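Local structure of serine protease pet (Escherichia coli, 4OM9) at residues G603-K608 / S649-G654; L514-H519 / F581-L586; V670-V675 / V691-S696. The protein is a serine protease enterotoxin of enteroaggregative E. coli, an autotransporter passenger domain whose host target is probably alpha-fodrin. One frame throughout, in Å; residues are numbered along the deposited sequence.

Contact 1 of 3, residues G603-K608 / S649-G654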
loop_
_atom_site.group_PDB
_atom_site.type_symbol
_atom_site.label_atom_id
_atom_site.label_comp_id
_atom_site.label_asym_id
_atom_site.label_seq_id
_atom_site.Cartn_x
_atom_site.Cartn_y
_atom_site.Cartn_z
ATOM N N GLY A 603 -1.535 -5.215 -13.708
ATOM C CA GLY A 603 -2.342 -6.199 -14.387
ATOM C C GLY A 603 -2.946 -5.581 -15.645
ATOM O O GLY A 603 -2.734 -4.397 -15.916
ATOM N N ASN A 604 -3.702 -6.364 -16.409
ATOM C CA ASN A 604 -4.267 -5.860 -17.661
ATOM C C ASN A 604 -5.627 -5.192 -17.529
ATOM O O ASN A 604 -6.514 -5.701 -16.871
ATOM C CB ASN A 604 -4.345 -6.986 -18.698
ATOM C CG ASN A 604 -2.989 -7.298 -19.278
ATOM O OD1 ASN A 604 -2.082 -6.468 -19.182
ATOM N ND2 ASN A 604 -2.822 -8.493 -19.854
ATOM N N ILE A 605 -5.785 -4.037 -18.160
ATOM C CA ILE A 605 -7.046 -3.327 -18.084
ATOM C C ILE A 605 -7.843 -3.446 -19.385
ATOM O O ILE A 605 -7.308 -3.194 -20.462
ATOM C CB ILE A 605 -6.829 -1.841 -17.773
ATOM C CG1 ILE A 605 -6.043 -1.652 -16.473
ATOM C CG2 ILE A 605 -8.160 -1.111 -17.715
ATOM C CD1 ILE A 605 -5.816 -0.181 -16.133
ATOM N N GLN A 606 -9.101 -3.862 -19.279
ATOM C CA GLN A 606 -10.051 -3.756 -20.383
ATOM C C GLN A 606 -11.060 -2.674 -20.012
ATOM O O GLN A 606 -11.648 -2.723 -18.933
ATOM C CB GLN A 606 -10.763 -5.088 -20.669
ATOM C CG GLN A 606 -9.851 -6.280 -20.984
ATOM C CD GLN A 606 -9.127 -6.845 -19.753
ATOM O OE1 GLN A 606 -9.727 -7.051 -18.688
ATOM N NE2 GLN A 606 -7.827 -7.093 -19.899
ATOM N N ALA A 607 -11.244 -1.682 -20.880
ATOM C CA ALA A 607 -12.111 -0.555 -20.538
ATOM C C ALA A 607 -13.120 -0.279 -21.631
ATOM O O ALA A 607 -12.791 -0.280 -22.818
ATOM C CB ALA A 607 -11.290 0.697 -20.245
ATOM N N LYS A 608 -14.356 -0.038 -21.227
ATOM C CA LYS A 608 -15.401 0.282 -22.175
ATOM C C LYS A 608 -16.150 1.516 -21.704
ATOM O O LYS A 608 -16.642 1.549 -20.576
ATOM C CB LYS A 608 -16.357 -0.904 -22.341
ATOM C CG LYS A 608 -17.502 -0.659 -23.305
ATOM C CD LYS A 608 -18.596 -1.709 -23.132
ATOM C CE LYS A 608 -18.136 -3.151 -23.463
ATOM N NZ LYS A 608 -17.501 -3.881 -22.294
ATOM N N SER A 649 2.754 7.144 -8.121
ATOM C CA SER A 649 1.845 6.037 -8.407
ATOM C C SER A 649 2.369 5.168 -9.547
ATOM O O SER A 649 3.075 5.652 -10.439
ATOM C CB SER A 649 0.461 6.564 -8.759
ATOM O OG SER A 649 0.506 7.281 -9.979
ATOM N N LYS A 650 2.017 3.889 -9.536
ATOM C CA LYS A 650 2.554 2.981 -10.545
ATOM C C LYS A 650 1.501 2.128 -11.247
ATOM O O LYS A 650 0.717 1.425 -10.594
ATOM C CB LYS A 650 3.586 2.037 -9.933
ATOM C CG LYS A 650 4.864 2.671 -9.472
ATOM C CD LYS A 650 5.898 1.577 -9.293
ATOM C CE LYS A 650 7.263 2.132 -8.891
ATOM N NZ LYS A 650 7.253 2.669 -7.508
ATOM N N PHE A 651 1.508 2.166 -12.574
ATOM C CA PHE A 651 0.763 1.165 -13.322
ATOM C C PHE A 651 1.686 0.413 -14.262
ATOM O O PHE A 651 2.519 1.000 -14.963
ATOM C CB PHE A 651 -0.404 1.757 -14.112
ATOM C CG PHE A 651 -1.124 0.731 -14.934
ATOM C CD1 PHE A 651 -1.942 -0.214 -14.320
ATOM C CD2 PHE A 651 -0.940 0.659 -16.305
ATOM C CE1 PHE A 651 -2.577 -1.178 -15.065
ATOM C CE2 PHE A 651 -1.574 -0.303 -17.059
ATOM C CZ PHE A 651 -2.392 -1.222 -16.450
ATOM N N THR A 652 1.526 -0.899 -14.250
ATOM C CA THR A 652 2.302 -1.800 -15.067
ATOM C C THR A 652 1.361 -2.835 -15.677
ATOM O O THR A 652 0.641 -3.551 -14.944
ATOM C CB THR A 652 3.386 -2.493 -14.245
ATOM O OG1 THR A 652 4.313 -1.511 -13.777
ATOM C CG2 THR A 652 4.127 -3.532 -15.075
ATOM N N GLY A 653 1.365 -2.912 -17.007
ATOM C CA GLY A 653 0.538 -3.871 -17.723
ATOM C C GLY A 653 0.092 -3.346 -19.072
ATOM O O GLY A 653 0.844 -2.658 -19.751
ATOM N N GLY A 654 -1.132 -3.668 -19.469
ATOM C CA GLY A 654 -1.637 -3.208 -20.749
ATOM C C GLY A 654 -3.042 -2.659 -20.651
ATOM O O GLY A 654 -3.738 -2.909 -19.662
#

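Contact 2 of 3, residues L514-H519 / F581-L586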
loop_
_atom_site.group_PDB
_atom_site.type_symbol
_atom_site.label_atom_id
_atom_site.label_comp_id
_atom_site.label_asym_id
_atom_site.label_seq_id
_atom_site.Cartn_x
_atom_site.Cartn_y
_atom_site.Cartn_z
ATOM N N LEU A 514 -14.286 2.975 -9.220
ATOM C CA LEU A 514 -13.284 2.329 -8.407
ATOM C C LEU A 514 -12.078 3.259 -8.249
ATOM O O LEU A 514 -11.666 3.947 -9.195
ATOM C CB LEU A 514 -12.840 1.003 -9.016
ATOM C CG LEU A 514 -11.958 0.187 -8.061
ATOM C CD1 LEU A 514 -12.836 -0.545 -7.054
ATOM C CD2 LEU A 514 -11.084 -0.788 -8.810
ATOM N N VAL A 515 -11.533 3.261 -7.039
ATOM C CA VAL A 515 -10.345 4.025 -6.691
ATOM C C VAL A 515 -9.365 3.128 -5.966
ATOM O O VAL A 515 -9.721 2.469 -4.981
ATOM C CB VAL A 515 -10.672 5.214 -5.796
ATOM C CG1 VAL A 515 -9.394 5.851 -5.290
ATOM C CG2 VAL A 515 -11.512 6.221 -6.571
ATOM N N MET A 516 -8.154 3.061 -6.496
ATOM C CA MET A 516 -7.056 2.394 -5.831
ATOM C C MET A 516 -6.052 3.459 -5.387
ATOM O O MET A 516 -5.642 4.329 -6.185
ATOM C CB MET A 516 -6.382 1.371 -6.751
ATOM C CG MET A 516 -7.278 0.274 -7.289
ATOM S SD MET A 516 -6.395 -0.628 -8.580
ATOM C CE MET A 516 -7.625 -1.820 -9.088
ATOM N N GLN A 517 -5.663 3.389 -4.119
ATOM C CA GLN A 517 -4.740 4.355 -3.537
ATOM C C GLN A 517 -4.021 3.761 -2.350
ATOM O O GLN A 517 -4.460 2.742 -1.800
ATOM C CB GLN A 517 -5.480 5.622 -3.090
ATOM C CG GLN A 517 -6.441 5.374 -1.923
ATOM C CD GLN A 517 -6.827 6.649 -1.177
ATOM O OE1 GLN A 517 -7.444 7.560 -1.742
ATOM N NE2 GLN A 517 -6.483 6.702 0.117
ATOM N N GLY A 518 -2.939 4.422 -1.931
ATOM C CA GLY A 518 -2.263 4.056 -0.702
ATOM C C GLY A 518 -3.064 4.441 0.538
ATOM O O GLY A 518 -4.152 5.018 0.454
ATOM N N HIS A 519 -2.519 4.136 1.706
ATOM C CA HIS A 519 -3.218 4.447 2.945
ATOM C C HIS A 519 -2.422 5.447 3.776
ATOM O O HIS A 519 -1.221 5.258 4.037
ATOM C CB HIS A 519 -3.500 3.161 3.754
ATOM C CG HIS A 519 -3.996 3.415 5.147
ATOM N ND1 HIS A 519 -5.269 3.885 5.416
ATOM C CD2 HIS A 519 -3.392 3.262 6.353
ATOM C CE1 HIS A 519 -5.416 4.021 6.722
ATOM N NE2 HIS A 519 -4.292 3.646 7.314
ATOM N N PHE A 581 -1.719 -3.660 -5.831
ATOM C CA PHE A 581 -2.910 -4.104 -6.516
ATOM C C PHE A 581 -2.422 -4.934 -7.700
ATOM O O PHE A 581 -1.750 -4.415 -8.638
ATOM C CB PHE A 581 -3.778 -2.921 -6.947
ATOM C CG PHE A 581 -4.066 -1.934 -5.839
ATOM C CD1 PHE A 581 -3.131 -0.962 -5.489
ATOM C CD2 PHE A 581 -5.277 -1.965 -5.151
ATOM C CE1 PHE A 581 -3.389 -0.055 -4.464
ATOM C CE2 PHE A 581 -5.548 -1.050 -4.127
ATOM C CZ PHE A 581 -4.595 -0.095 -3.789
ATOM N N ARG A 582 -2.706 -6.230 -7.601
ATOM C CA ARG A 582 -2.338 -7.224 -8.589
ATOM C C ARG A 582 -3.592 -7.948 -9.045
ATOM O O ARG A 582 -4.436 -8.339 -8.215
ATOM C CB ARG A 582 -1.335 -8.226 -8.017
ATOM C CG ARG A 582 0.019 -7.633 -7.576
ATOM C CD ARG A 582 0.769 -7.061 -8.779
ATOM N NE ARG A 582 2.080 -6.480 -8.461
ATOM C CZ ARG A 582 2.277 -5.216 -8.083
ATOM N NH1 ARG A 582 1.246 -4.383 -7.946
ATOM N NH2 ARG A 582 3.510 -4.781 -7.836
ATOM N N PHE A 583 -3.710 -8.137 -10.358
ATOM C CA PHE A 583 -4.845 -8.849 -10.926
ATOM C C PHE A 583 -4.569 -9.262 -12.361
ATOM O O PHE A 583 -3.861 -8.569 -13.074
ATOM C CB PHE A 583 -6.095 -7.975 -10.871
ATOM C CG PHE A 583 -5.900 -6.617 -11.471
ATOM C CD1 PHE A 583 -6.008 -6.424 -12.841
ATOM C CD2 PHE A 583 -5.592 -5.528 -10.660
ATOM C CE1 PHE A 583 -5.795 -5.168 -13.395
ATOM C CE2 PHE A 583 -5.399 -4.285 -11.199
ATOM C CZ PHE A 583 -5.499 -4.103 -12.579
ATOM N N ASP A 584 -5.128 -10.386 -12.792
ATOM C CA ASP A 584 -4.955 -10.786 -14.176
ATOM C C ASP A 584 -5.645 -9.780 -15.072
ATOM O O ASP A 584 -5.061 -9.295 -16.040
ATOM C CB ASP A 584 -5.492 -12.192 -14.420
ATOM C CG ASP A 584 -4.679 -13.232 -13.706
ATOM O OD1 ASP A 584 -3.452 -13.012 -13.597
ATOM O OD2 ASP A 584 -5.255 -14.244 -13.235
ATOM N N ASN A 585 -6.873 -9.436 -14.709
ATOM C CA ASN A 585 -7.656 -8.513 -15.504
ATOM C C ASN A 585 -8.586 -7.627 -14.688
ATOM O O ASN A 585 -9.260 -8.080 -13.773
ATOM C CB ASN A 585 -8.478 -9.285 -16.542
ATOM C CG ASN A 585 -7.608 -10.028 -17.536
ATOM O OD1 ASN A 585 -7.095 -9.439 -18.488
ATOM N ND2 ASN A 585 -7.429 -11.326 -17.317
ATOM N N LEU A 586 -8.598 -6.350 -15.024
ATOM C CA LEU A 586 -9.653 -5.455 -14.594
ATOM C C LEU A 586 -10.549 -5.119 -15.790
ATOM O O LEU A 586 -10.061 -4.635 -16.826
ATOM C CB LEU A 586 -9.073 -4.166 -14.003
ATOM C CG LEU A 586 -10.068 -3.339 -13.192
ATOM C CD1 LEU A 586 -9.348 -2.565 -12.104
ATOM C CD2 LEU A 586 -10.846 -2.404 -14.055
#

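Contact 3 of 3, residues V670-V675 / V691-S696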
loop_
_atom_site.group_PDB
_atom_site.type_symbol
_atom_site.label_atom_id
_atom_site.label_comp_id
_atom_site.label_asym_id
_atom_site.label_seq_id
_atom_site.Cartn_x
_atom_site.Cartn_y
_atom_site.Cartn_z
ATOM N N VAL A 670 4.197 4.690 -15.395
ATOM C CA VAL A 670 3.515 3.684 -16.180
ATOM C C VAL A 670 4.444 2.876 -17.075
ATOM O O VAL A 670 5.263 3.448 -17.807
ATOM C CB VAL A 670 2.457 4.327 -17.068
ATOM C CG1 VAL A 670 1.754 3.268 -17.898
ATOM C CG2 VAL A 670 1.468 5.122 -16.223
ATOM N N THR A 671 4.292 1.556 -17.033
ATOM C CA THR A 671 5.031 0.643 -17.893
ATOM C C THR A 671 4.119 -0.278 -18.710
ATOM O O THR A 671 3.656 -1.311 -18.231
ATOM C CB THR A 671 5.981 -0.225 -17.082
ATOM O OG1 THR A 671 6.863 0.618 -16.331
ATOM C CG2 THR A 671 6.782 -1.145 -17.998
ATOM N N LEU A 672 3.859 0.088 -19.953
ATOM C CA LEU A 672 3.014 -0.739 -20.777
ATOM C C LEU A 672 3.819 -1.883 -21.371
ATOM O O LEU A 672 4.378 -1.762 -22.461
ATOM C CB LEU A 672 2.361 0.099 -21.861
ATOM C CG LEU A 672 1.583 1.286 -21.284
ATOM C CD1 LEU A 672 0.875 2.074 -22.383
ATOM C CD2 LEU A 672 0.593 0.826 -20.223
ATOM N N ASN A 673 3.881 -2.995 -20.639
ATOM C CA ASN A 673 4.577 -4.192 -21.111
ATOM C C ASN A 673 3.611 -5.278 -21.574
ATOM O O ASN A 673 3.982 -6.440 -21.719
ATOM C CB ASN A 673 5.524 -4.740 -20.027
ATOM C CG ASN A 673 4.805 -5.160 -18.741
ATOM O OD1 ASN A 673 3.580 -5.167 -18.658
ATOM N ND2 ASN A 673 5.583 -5.526 -17.739
ATOM N N THR A 674 2.370 -4.873 -21.818
ATOM C CA THR A 674 1.363 -5.725 -22.434
ATOM C C THR A 674 0.719 -4.922 -23.558
ATOM O O THR A 674 0.555 -3.710 -23.430
ATOM C CB THR A 674 0.295 -6.194 -21.397
ATOM O OG1 THR A 674 0.772 -7.354 -20.707
ATOM C CG2 THR A 674 -1.012 -6.526 -22.073
ATOM N N VAL A 675 0.362 -5.594 -24.649
ATOM C CA VAL A 675 -0.136 -4.925 -25.850
ATOM C C VAL A 675 -1.347 -4.041 -25.580
ATOM O O VAL A 675 -2.340 -4.494 -25.035
ATOM C CB VAL A 675 -0.513 -5.953 -26.946
ATOM C CG1 VAL A 675 -1.138 -5.246 -28.144
ATOM C CG2 VAL A 675 0.706 -6.765 -27.365
ATOM N N VAL A 691 6.104 7.564 -18.854
ATOM C CA VAL A 691 5.446 6.472 -19.521
ATOM C C VAL A 691 6.407 5.752 -20.454
ATOM O O VAL A 691 6.950 6.340 -21.399
ATOM C CB VAL A 691 4.214 6.981 -20.292
ATOM C CG1 VAL A 691 3.384 5.819 -20.857
ATOM C CG2 VAL A 691 3.370 7.846 -19.368
ATOM N N THR A 692 6.629 4.478 -20.171
ATOM C CA THR A 692 7.425 3.619 -21.031
ATOM C C THR A 692 6.554 2.486 -21.561
ATOM O O THR A 692 5.938 1.745 -20.787
ATOM C CB THR A 692 8.636 3.022 -20.286
ATOM O OG1 THR A 692 9.264 4.034 -19.486
ATOM C CG2 THR A 692 9.637 2.443 -21.271
ATOM N N ALA A 693 6.495 2.356 -22.880
ATOM C CA ALA A 693 5.709 1.299 -23.497
ATOM C C ALA A 693 6.608 0.326 -24.258
ATOM O O ALA A 693 6.986 0.586 -25.394
ATOM C CB ALA A 693 4.663 1.893 -24.421
ATOM N N SER A 694 6.942 -0.792 -23.627
ATOM C CA SER A 694 7.845 -1.774 -24.213
ATOM C C SER A 694 7.064 -2.782 -25.031
ATOM O O SER A 694 7.612 -3.743 -25.574
ATOM C CB SER A 694 8.647 -2.485 -23.121
ATOM O OG SER A 694 9.329 -1.548 -22.302
ATOM N N SER A 695 5.764 -2.548 -25.106
ATOM C CA SER A 695 4.850 -3.450 -25.779
ATOM C C SER A 695 4.057 -2.644 -26.793
ATOM O O SER A 695 3.821 -1.453 -26.581
ATOM C CB SER A 695 3.931 -4.133 -24.753
ATOM O OG SER A 695 3.050 -5.054 -25.367
ATOM N N SER A 696 3.652 -3.280 -27.887
ATOM C CA SER A 696 2.920 -2.593 -28.957
ATOM C C SER A 696 1.754 -1.723 -28.472
ATOM O O SER A 696 0.978 -2.131 -27.604
ATOM C CB SER A 696 2.374 -3.611 -29.960
ATOM O OG SER A 696 3.366 -4.063 -30.858
#

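Contact 1 of 3, residues G603-K608 / S649-G654
At a corner of the right-handed parallel beta-helix that forms the passenger stalk, Gly603 and Asn604 meet Gly653 and Gly654 where one coil turns above the next. The nearest CA atoms across the contact, Asn604 CA and Gly654 CA, are 4.8 Å apart, and two main-chain bonds join the segments. At the corner itself, Gly603 N donates to Thr652 O at 3.0 Å; two residues on, Ile605 N reaches Gly654 O at 2.8 Å with an almost linear N-H...O angle of 177°. Between these two bonds the Asn604 side chain starts away from 649-654, but its amide comes back to it: CG stands beside its own backbone N (chi1 -76°), and OD1 accepts a weak, bent bond from Gly654 N at 3.0 Å. Gly654 is thus held at both its N and its O, firmly only at the latter.

The apolar part lies on the inner side of the corner. Phe651 has CG anti to the backbone N (chi1 177°), and its CE1 and CZ meet the tip of Ile605, CD1 lying 3.6 Å from CE1; the two side chains cross obliquely. Gly603 O approaches the same end of the ring, 3.2 Å from CZ, also at a slant. Val670 and Leu672 of the following coil touch this ring as well, so it bridges successive layers of the core.

Gly603 and Gly653 both have large positive phi with an extended psi, a combination natural to glycine, and no CB intrudes where Gly603 O comes 3.8 Å from Gly653 CA. The chemistry implies that two main-chain hydrogen bonds fix the corner, that the Asn604 amide adds a weak one, and that Ile605 packs on Phe651 on the buried side.

Contact 2 of 3, residues L514-H519 / F581-L586
Met516 lies on Phe581 inside the parallel beta-helix, where segments 514-519 and 581-586 face each other across the hydrophobic core. Their closest CA atoms, Met516 CA and Phe581 CA, are 7.7 Å apart and no hydrogen bond links the segments, so the contact is made almost wholly by side chains.

The tight part is the methionine on the ring. Met516 CB sits over the centre of one face, 3.7 Å from the Phe581 centroid and 12° off the ring normal, which defines a CH-pi contact. The two side chains slide past each other in opposite directions, and SD, 4.3 Å from the same centroid at 34° off the normal, adds an oblique Met-aromatic contact. Because the chain stays extended past CG (chi3 -179°), CE continues toward Leu586, meeting its CD1 tip to tip at 3.6 Å and reaching Phe583 CE2 at 3.9 Å. Val601 and Ile507 also pack on Met516.

The other end is looser, though buried too: Leu514 CD2 and Leu586 CD1 approach only to 4.1 Å, and the strands there have drawn apart, with 10.6 Å between Leu514 CA and Leu586 CA. At the ring's far rim a polar atom enters the contact: Gln517 O lies near the plane of the Phe581 ring, 3.5 Å from CZ.

Contact 3 of 3, residues V670-V675 / V691-S696
Strands 670-672 and 691-693 run parallel, their axes 4.6 Å apart at closest approach and 11° from alignment, as expected of successive coils of a parallel beta-helix. Thr692 is held at both its N and its O by strand 670-672: its N donates to Val670 O at 2.9 Å in a nearly straight bond (173°), and its O accepts from Leu672 N at 2.8 Å, in the carbonyl plane but with a more bent N-H...O angle. Thr671 CA adds a CA-H...O contact to that same oxygen.

The regular pairing then gives way. Leu672 is the centre of an inverse gamma turn, and its O accepts two weak, bent bonds, from Ser694 N and Ser695 N. Leu672 lies opposite Ala693, but the register then shifts locally, Asn673 facing Ser695, and is restored at Val675 and Ser696.

Side chains divide between the two faces. Val670, Leu672, Val691 and Ala693 share the buried one, valine on valine and leucine on alanine: Val670 CB is 4.2 Å from Val691 CG1, and Leu672 CB 3.9 Å from Ala693 CB. On the next coil, Leu709 touches Val691 and Leu711 touches Ala693. Thr671 and Thr692 occupy the opposite, partly exposed face.

Within the shifted part, Ser695 points at the other coil. With OG anti to its backbone N (chi1 -178°), the hydroxyl reaches the Thr674-Val675 peptide; OG lies 2.8 Å from Val675 N, yet the angle is too poor for a hydrogen bond. Val675 CG2 rests 3.5 Å from the same OG, while Ser695 CB is 3.3 Å from Leu672 O.

Together this implies firm coupling through the strand bonds and the apolar stack, followed by close van der Waals contact and weak, shared polar bonds where the coils turn.

In the fold
The three contacts follow one another along the beta-helix. Contact 1 is the middle one, its centre about 9 Å from that of contact 2 and about 10 Å from that of contact 3. Two probable main-chain bonds join it to contact 2: Gln606 N to Leu586 O at 2.7 Å and Leu586 N to Asn604 O at 2.9 Å. Two more join it to contact 3, Thr671 N to Phe651 O at 2.8 Å and Gly653 N to Thr671 O at 3.1 Å. Contacts 2 and 3 do not touch; their nearest atoms are about 8 Å apart and their centres about 18 Å. All three belong to the helical stalk, which carries the protease domain near the N-terminus.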